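Local coordinates for myosin-2 (Saccharomyces cerevisiae, PDB 6IXO), which carries organelles and other cargo along actin cables as a class V myosin motor, gripping receptor proteins on them through its globular tail domain, the part in this chain, at residues A[226-238]-A[274-286]. Sequence-based numbering, arbitrary orientation. Where two conformers were deposited one is given.
With SO4 (sulfate ion), chain B.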
ATOM      1  N   PHE A 226      -1.178   7.347  -0.613  1.00 29.93           N
ATOM      2  CA  PHE A 226      -0.169   7.118  -1.646  1.00 29.05           C
ATOM      3  C   PHE A 226       1.244   7.375  -1.092  1.00 30.08           C
ATOM      4  O   PHE A 226       2.189   6.566  -1.282  1.00 28.89           O
ATOM      5  CB  PHE A 226      -0.451   8.019  -2.856  1.00 31.35           C
ATOM      6  CG  PHE A 226       0.709   8.008  -3.879  1.00 30.63           C
ATOM      7  CD1 PHE A 226       0.907   6.908  -4.676  1.00 28.71           C
ATOM      8  CD2 PHE A 226       1.521   9.092  -4.013  1.00 32.63           C
ATOM      9  CE1 PHE A 226       1.975   6.856  -5.636  1.00 31.20           C
ATOM     10  CE2 PHE A 226       2.599   9.087  -4.962  1.00 37.45           C
ATOM     11  CZ  PHE A 226       2.818   7.956  -5.773  1.00 35.37           C
ATOM     12  N   HIS A 227       1.406   8.515  -0.414  1.00 30.92           N
ATOM     13  CA  HIS A 227       2.702   8.854   0.179  0.58 32.63           C
ATOM     14  C   HIS A 227       3.179   7.757   1.125  1.00 31.64           C
ATOM     15  O   HIS A 227       4.341   7.367   1.103  1.00 26.20           O
ATOM     16  CB  HIS A 227       2.652  10.196   0.934  0.58 29.92           C
ATOM     17  CG  HIS A 227       3.991  10.632   1.442  0.58 38.24           C
ATOM     18  ND1 HIS A 227       4.447  10.321   2.709  0.58 42.61           N
ATOM     19  CD2 HIS A 227       5.002  11.298   0.834  0.58 37.62           C
ATOM     20  CE1 HIS A 227       5.674  10.791   2.861  0.58 39.18           C
ATOM     21  NE2 HIS A 227       6.034  11.386   1.738  0.58 37.11           N
ATOM     22  N   ALA A 228       2.289   7.260   1.969  1.00 29.47           N
ATOM     23  CA  ALA A 228       2.700   6.254   2.979  1.00 25.73           C
ATOM     24  C   ALA A 228       3.116   4.967   2.304  1.00 27.13           C
ATOM     25  O   ALA A 228       4.140   4.371   2.635  1.00 26.93           O
ATOM     26  CB  ALA A 228       1.497   5.986   3.999  1.00 27.72           C
ATOM     27  N   VAL A 229       2.298   4.519   1.363  1.00 24.00           N
ATOM     28  CA  VAL A 229       2.562   3.246   0.713  1.00 27.97           C
ATOM     29  C   VAL A 229       3.901   3.294  -0.023  1.00 27.45           C
ATOM     30  O   VAL A 229       4.754   2.419   0.111  1.00 25.88           O
ATOM     31  CB  VAL A 229       1.457   2.908  -0.288  1.00 27.83           C
ATOM     32  CG1 VAL A 229       1.909   1.734  -1.205  1.00 30.72           C
ATOM     33  CG2 VAL A 229       0.145   2.593   0.482  1.00 30.63           C
ATOM     34  N   VAL A 230       4.103   4.350  -0.799  1.00 24.54           N
ATOM     35  CA  VAL A 230       5.313   4.376  -1.606  1.00 24.39           C
ATOM     36  C   VAL A 230       6.574   4.620  -0.785  1.00 25.82           C
ATOM     37  O   VAL A 230       7.645   4.033  -1.062  1.00 26.92           O
ATOM     38  CB  VAL A 230       5.170   5.457  -2.722  1.00 27.21           C
ATOM     39  CG1 VAL A 230       6.536   5.630  -3.462  1.00 27.76           C
ATOM     40  CG2 VAL A 230       4.095   4.977  -3.695  1.00 30.47           C
ATOM     41  N   THR A 231       6.491   5.469   0.237  1.00 24.73           N
ATOM     42  CA  THR A 231       7.623   5.700   1.138  0.58 28.25           C
ATOM     43  C   THR A 231       8.041   4.393   1.825  1.00 31.28           C
ATOM     44  O   THR A 231       9.240   4.066   1.981  1.00 27.30           O
ATOM     45  CB  THR A 231       7.243   6.763   2.200  0.58 28.88           C
ATOM     46  OG1 THR A 231       7.170   8.045   1.564  0.58 34.14           O
ATOM     47  CG2 THR A 231       8.276   6.804   3.318  0.58 35.69           C
ATOM     48  N   THR A 232       7.030   3.644   2.273  1.00 26.67           N
ATOM     49  CA  THR A 232       7.317   2.323   2.902  1.00 25.46           C
ATOM     50  C   THR A 232       8.014   1.408   1.897  1.00 27.96           C
ATOM     51  O   THR A 232       9.023   0.761   2.201  1.00 24.94           O
ATOM     52  CB  THR A 232       6.022   1.639   3.416  1.00 27.05           C
ATOM     53  OG1 THR A 232       5.437   2.454   4.427  1.00 27.69           O
ATOM     54  CG2 THR A 232       6.321   0.236   4.014  1.00 28.43           C
ATOM     55  N   LEU A 233       7.529   1.398   0.667  1.00 23.97           N
ATOM     56  CA  LEU A 233       8.116   0.480  -0.319  1.00 24.97           C
ATOM     57  C   LEU A 233       9.524   0.898  -0.784  1.00 25.74           C
ATOM     58  O   LEU A 233      10.396   0.033  -1.001  1.00 24.53           O
ATOM     59  CB  LEU A 233       7.193   0.348  -1.531  1.00 23.75           C
ATOM     60  CG  LEU A 233       5.859  -0.362  -1.180  1.00 26.72           C
ATOM     61  CD1 LEU A 233       4.941  -0.403  -2.395  1.00 21.76           C
ATOM     62  CD2 LEU A 233       6.036  -1.814  -0.608  1.00 28.37           C
ATOM     63  N   LEU A 234       9.736   2.197  -0.969  1.00 25.11           N
ATOM     64  CA  LEU A 234      11.067   2.702  -1.342  1.00 29.41           C
ATOM     65  C   LEU A 234      12.105   2.417  -0.261  1.00 25.63           C
ATOM     66  O   LEU A 234      13.238   1.998  -0.554  1.00 24.95           O
ATOM     67  CB  LEU A 234      11.015   4.218  -1.595  1.00 26.11           C
ATOM     68  CG  LEU A 234      10.218   4.603  -2.839  1.00 27.24           C
ATOM     69  CD1 LEU A 234      10.035   6.111  -2.892  1.00 31.61           C
ATOM     70  CD2 LEU A 234      10.904   4.073  -4.139  1.00 28.86           C
ATOM     71  N   ASN A 235      11.754   2.697   0.995  1.00 21.31           N
ATOM     72  CA  ASN A 235      12.653   2.335   2.105  1.00 26.99           C
ATOM     73  C   ASN A 235      13.011   0.857   2.086  1.00 30.60           C
ATOM     74  O   ASN A 235      14.172   0.465   2.380  1.00 27.16           O
ATOM     75  CB  ASN A 235      12.041   2.663   3.464  1.00 28.00           C
ATOM     76  CG  ASN A 235      12.144   4.137   3.782  1.00 37.24           C
ATOM     77  OD1 ASN A 235      13.164   4.736   3.511  1.00 39.02           O
ATOM     78  ND2 ASN A 235      11.099   4.713   4.398  1.00 36.87           N
ATOM     79  N   TYR A 236      12.000   0.057   1.770  1.00 28.70           N
ATOM     80  CA  TYR A 236      12.134  -1.391   1.691  1.00 27.65           C
ATOM     81  C   TYR A 236      13.114  -1.773   0.563  1.00 27.10           C
ATOM     82  O   TYR A 236      14.033  -2.554   0.761  1.00 25.36           O
ATOM     83  CB  TYR A 236      10.788  -2.054   1.421  1.00 24.69           C
ATOM     84  CG  TYR A 236      10.837  -3.571   1.593  1.00 24.19           C
ATOM     85  CD1 TYR A 236      10.876  -4.142   2.868  1.00 25.26           C
ATOM     86  CD2 TYR A 236      10.793  -4.419   0.489  1.00 23.97           C
ATOM     87  CE1 TYR A 236      10.915  -5.562   3.042  1.00 28.86           C
ATOM     88  CE2 TYR A 236      10.779  -5.848   0.640  1.00 21.99           C
ATOM     89  CZ  TYR A 236      10.880  -6.387   1.909  1.00 27.11           C
ATOM     90  OH  TYR A 236      10.855  -7.748   2.055  1.00 33.30           O
ATOM     91  N   VAL A 237      12.881  -1.238  -0.623  1.00 22.74           N
ATOM     92  CA  VAL A 237      13.805  -1.485  -1.750  1.00 22.03           C
ATOM     93  C   VAL A 237      15.244  -1.095  -1.367  1.00 26.87           C
ATOM     94  O   VAL A 237      16.202  -1.816  -1.625  1.00 24.52           O
ATOM     95  CB  VAL A 237      13.340  -0.687  -2.980  1.00 26.60           C
ATOM     96  CG1 VAL A 237      14.444  -0.590  -4.030  1.00 27.57           C
ATOM     97  CG2 VAL A 237      12.045  -1.315  -3.556  1.00 26.54           C
ATOM     98  N   ASP A 238      15.381   0.063  -0.750  1.00 25.59           N
ATOM     99  CA  ASP A 238      16.682   0.543  -0.306  1.00 26.07           C
ATOM    100  C   ASP A 238      17.367  -0.493   0.588  1.00 29.40           C
ATOM    101  O   ASP A 238      18.527  -0.838   0.375  1.00 25.92           O
ATOM    102  CB  ASP A 238      16.494   1.871   0.429  1.00 22.81           C
ATOM    103  CG  ASP A 238      17.804   2.657   0.624  1.00 32.84           C
ATOM    104  OD1 ASP A 238      18.556   2.842  -0.342  1.00 34.63           O
ATOM    105  OD2 ASP A 238      18.065   3.084   1.751  1.00 38.22           O
ATOM    106  N   HIS A 274       6.096  12.314  -9.513  1.00 40.59           N
ATOM    107  CA  HIS A 274       4.880  11.637  -9.050  1.00 44.88           C
ATOM    108  C   HIS A 274       4.521  12.002  -7.637  1.00 49.97           C
ATOM    109  O   HIS A 274       3.960  11.199  -6.905  1.00 50.24           O
ATOM    110  CB  HIS A 274       5.041  10.120  -9.198  1.00 36.46           C
ATOM    111  CG  HIS A 274       4.966   9.693 -10.620  1.00 42.87           C
ATOM    112  ND1 HIS A 274       6.044   9.773 -11.476  1.00 38.92           N
ATOM    113  CD2 HIS A 274       3.903   9.337 -11.379  1.00 45.58           C
ATOM    114  CE1 HIS A 274       5.659   9.427 -12.696  1.00 42.55           C
ATOM    115  NE2 HIS A 274       4.365   9.150 -12.660  1.00 45.06           N
ATOM    116  N   GLY A 275       4.850  13.227  -7.255  1.00 49.79           N
ATOM    117  CA  GLY A 275       4.312  13.769  -6.021  1.00 59.03           C
ATOM    118  C   GLY A 275       5.158  13.597  -4.776  1.00 61.84           C
ATOM    119  O   GLY A 275       4.821  14.113  -3.718  1.00 67.64           O
ATOM    120  N   LEU A 276       6.261  12.876  -4.872  1.00 48.59           N
ATOM    121  CA  LEU A 276       7.069  12.707  -3.685  1.00 52.56           C
ATOM    122  C   LEU A 276       8.188  13.727  -3.652  1.00 60.88           C
ATOM    123  O   LEU A 276       8.754  14.064  -4.679  1.00 62.39           O
ATOM    124  CB  LEU A 276       7.650  11.303  -3.627  1.00 48.28           C
ATOM    125  CG  LEU A 276       6.706  10.108  -3.685  1.00 53.84           C
ATOM    126  CD1 LEU A 276       7.524   8.943  -3.281  1.00 58.59           C
ATOM    127  CD2 LEU A 276       5.541  10.273  -2.740  1.00 56.38           C
ATOM    128  N   THR A 277       8.527  14.205  -2.469  1.00 64.20           N
ATOM    129  CA  THR A 277       9.669  15.094  -2.337  1.00 67.25           C
ATOM    130  C   THR A 277      10.725  14.428  -1.464  1.00 67.72           C
ATOM    131  O   THR A 277      11.827  14.947  -1.295  1.00 83.02           O
ATOM    132  CB  THR A 277       9.261  16.450  -1.743  1.00 70.72           C
ATOM    133  OG1 THR A 277       8.360  16.230  -0.651  1.00 71.89           O
ATOM    134  CG2 THR A 277       8.566  17.306  -2.799  1.00 68.93           C
ATOM    135  N   ASP A 278      10.386  13.262  -0.930  1.00 56.03           N
ATOM    136  CA  ASP A 278      11.279  12.553  -0.012  1.00 61.55           C
ATOM    137  C   ASP A 278      11.800  11.231  -0.578  1.00 53.35           C
ATOM    138  O   ASP A 278      12.406  10.419   0.145  1.00 58.11           O
ATOM    139  CB  ASP A 278      10.559  12.305   1.313  1.00 75.73           C
ATOM    140  CG  ASP A 278       9.075  12.050   1.126  1.00 85.76           C
ATOM    141  OD1 ASP A 278       8.288  12.525   1.969  1.00 95.53           O
ATOM    142  OD2 ASP A 278       8.697  11.383   0.139  1.00 81.06           O
ATOM    143  N   GLY A 279      11.562  11.005  -1.866  1.00 44.96           N
ATOM    144  CA  GLY A 279      12.076   9.804  -2.519  1.00 44.86           C
ATOM    145  C   GLY A 279      13.589   9.699  -2.400  1.00 45.42           C
ATOM    146  O   GLY A 279      14.136   8.628  -2.141  1.00 47.74           O
ATOM    147  N   THR A 280      14.275  10.823  -2.567  1.00 45.06           N
ATOM    148  CA  THR A 280      15.729  10.848  -2.430  1.00 44.47           C
ATOM    149  C   THR A 280      16.132  10.343  -1.040  1.00 42.33           C
ATOM    150  O   THR A 280      17.022   9.499  -0.910  1.00 41.22           O
ATOM    151  CB  THR A 280      16.255  12.250  -2.689  1.00 48.13           C
ATOM    152  OG1 THR A 280      16.001  12.569  -4.058  1.00 51.63           O
ATOM    153  CG2 THR A 280      17.744  12.336  -2.430  1.00 47.98           C
ATOM    154  N   GLU A 281      15.422  10.791  -0.005  1.00 39.55           N
ATOM    155  CA  GLU A 281      15.729  10.356   1.363  1.00 40.92           C
ATOM    156  C   GLU A 281      15.512   8.837   1.585  1.00 38.74           C
ATOM    157  O   GLU A 281      16.345   8.168   2.215  1.00 41.99           O
ATOM    158  CB  GLU A 281      14.902  11.159   2.370  1.00 56.61           C
ATOM    159  CG  GLU A 281      14.941  10.586   3.770  1.00 74.00           C
ATOM    160  CD  GLU A 281      14.216  11.459   4.777  1.00 91.19           C
ATOM    161  OE1 GLU A 281      13.276  12.182   4.372  1.00 95.57           O
ATOM    162  OE2 GLU A 281      14.597  11.422   5.969  1.00 96.86           O
ATOM    163  N   CYS A 282      14.427   8.289   1.041  1.00 32.48           N
ATOM    164  CA  CYS A 282      14.186   6.853   1.113  1.00 30.76           C
ATOM    165  C   CYS A 282      15.272   5.991   0.432  1.00 33.72           C
ATOM    166  O   CYS A 282      15.367   4.803   0.735  1.00 31.26           O
ATOM    167  CB  CYS A 282      12.860   6.492   0.470  1.00 26.31           C
ATOM    168  SG  CYS A 282      11.437   7.318   1.240  1.00 35.53           S
ATOM    169  N   LEU A 283      16.037   6.549  -0.511  1.00 31.58           N
ATOM    170  CA  LEU A 283      16.939   5.685  -1.308  1.00 29.01           C
ATOM    171  C   LEU A 283      18.386   5.982  -0.990  1.00 30.37           C
ATOM    172  O   LEU A 283      19.305   5.619  -1.751  1.00 28.57           O
ATOM    173  CB  LEU A 283      16.692   5.868  -2.822  1.00 26.27           C
ATOM    174  CG  LEU A 283      15.282   5.519  -3.328  1.00 30.33           C
ATOM    175  CD1 LEU A 283      15.026   6.123  -4.717  1.00 32.85           C
ATOM    176  CD2 LEU A 283      15.132   4.012  -3.340  1.00 26.11           C
ATOM    177  N   GLN A 284      18.593   6.655   0.122  1.00 26.64           N
ATOM    178  CA  GLN A 284      19.917   7.205   0.371  1.00 30.88           C
ATOM    179  C   GLN A 284      21.006   6.138   0.472  1.00 33.13           C
ATOM    180  O   GLN A 284      22.154   6.412   0.158  1.00 29.89           O
ATOM    181  CB  GLN A 284      19.918   8.053   1.647  1.00 33.87           C
ATOM    182  CG  GLN A 284      19.668   9.556   1.436  1.00 51.09           C
ATOM    183  CD  GLN A 284      20.382  10.156   0.219  1.00 50.56           C
ATOM    184  OE1 GLN A 284      21.600  10.360   0.227  1.00 45.31           O
ATOM    185  NE2 GLN A 284      19.617  10.449  -0.825  1.00 52.87           N
ATOM    186  N   HIS A 285      20.692   4.936   0.937  1.00 27.82           N
ATOM    187  CA  HIS A 285      21.784   3.975   1.069  1.00 28.77           C
ATOM    188  C   HIS A 285      22.242   3.514  -0.271  1.00 31.25           C
ATOM    189  O   HIS A 285      23.441   3.281  -0.457  1.00 27.21           O
ATOM    190  CB  HIS A 285      21.377   2.762   1.924  1.00 31.27           C
ATOM    191  CG  HIS A 285      20.971   3.138   3.314  1.00 32.53           C
ATOM    192  ND1 HIS A 285      19.647   3.298   3.692  1.00 36.93           N
ATOM    193  CD2 HIS A 285      21.713   3.435   4.408  1.00 34.59           C
ATOM    194  CE1 HIS A 285      19.590   3.648   4.964  1.00 40.04           C
ATOM    195  NE2 HIS A 285      20.828   3.736   5.428  1.00 38.70           N
ATOM    196  N   LEU A 286      21.298   3.303  -1.181  1.00 22.88           N
ATOM    197  CA  LEU A 286      21.658   2.951  -2.577  1.00 27.67           C
ATOM    198  C   LEU A 286      22.352   4.118  -3.277  1.00 30.73           C
ATOM    199  O   LEU A 286      23.386   3.960  -3.975  1.00 28.22           O
ATOM    200  CB  LEU A 286      20.407   2.563  -3.376  1.00 26.28           C
ATOM    201  CG  LEU A 286      19.786   1.256  -2.913  1.00 26.27           C
ATOM    202  CD1 LEU A 286      18.509   1.028  -3.703  1.00 23.07           C
ATOM    203  CD2 LEU A 286      20.826   0.118  -3.197  1.00 25.19           C
TER
HETATM  204  S   SO4 B1601       3.303   8.601 -16.025  1.00141.08           S
HETATM  205  O1  SO4 B1601       4.762   8.637 -16.047  1.00143.34           O
HETATM  206  O2  SO4 B1601       2.828   7.368 -16.649  1.00141.66           O
HETATM  207  O3  SO4 B1601       2.781   9.757 -16.747  1.00144.01           O
HETATM  208  O4  SO4 B1601       2.837   8.647 -14.645  1.00138.92           O
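Within the all-helical globular tail, in the part matching the DIL family, helix 223-247 packs against the turn-rich link 274-286, and histidine-carboxylate hydrogen bonds form at two places along the contact. Asp238 faces the start of helix 284-294: its OD1 accepts from Leu286 N at 2.9 Å on its syn lone pair. Its other oxygen, OD2, is met nearly along the C-O bond by His285 ND1 at 2.5 Å, in the imidazole plane, and receives a weak bond from His285 N. With CG anti to the backbone N (chi1 -165°), the carboxylate swings toward this helix start, where the first-turn N-H groups probably favour its negative charge, although the carbonyl oxygens of Leu283 and Cys282 lie close by. Farther along, His227 NE2, in the conformer described, donates to Asp278 OD1 on the syn side, the ring turned 55° from the carboxylate; the bond's short length is doubtful, Asp278 being poorly ordered. Thr231 OG1 lies above one face of that ring, offset toward the rim. Leu276 carries much of the apolar packing: CD1 presses on Val230 CG1 at a tight 3.5 Å and meets Leu234 tip to tip, while CD2 touches Phe226 and the His227 ring. Cys282 points at the helix, with CB 3.6 Å from Leu234 CB. Phe226 turns its ring edge to His274 O, and His274 NE2 donates to a sulfate probably from the crystallisation liquor. Helix 254-273 adds Leu267 and Cys271 against Leu234, Tyr213 of helix 202-218 meets Phe226 edge-to-face, and helix 134-180 covers Val229 and Thr232.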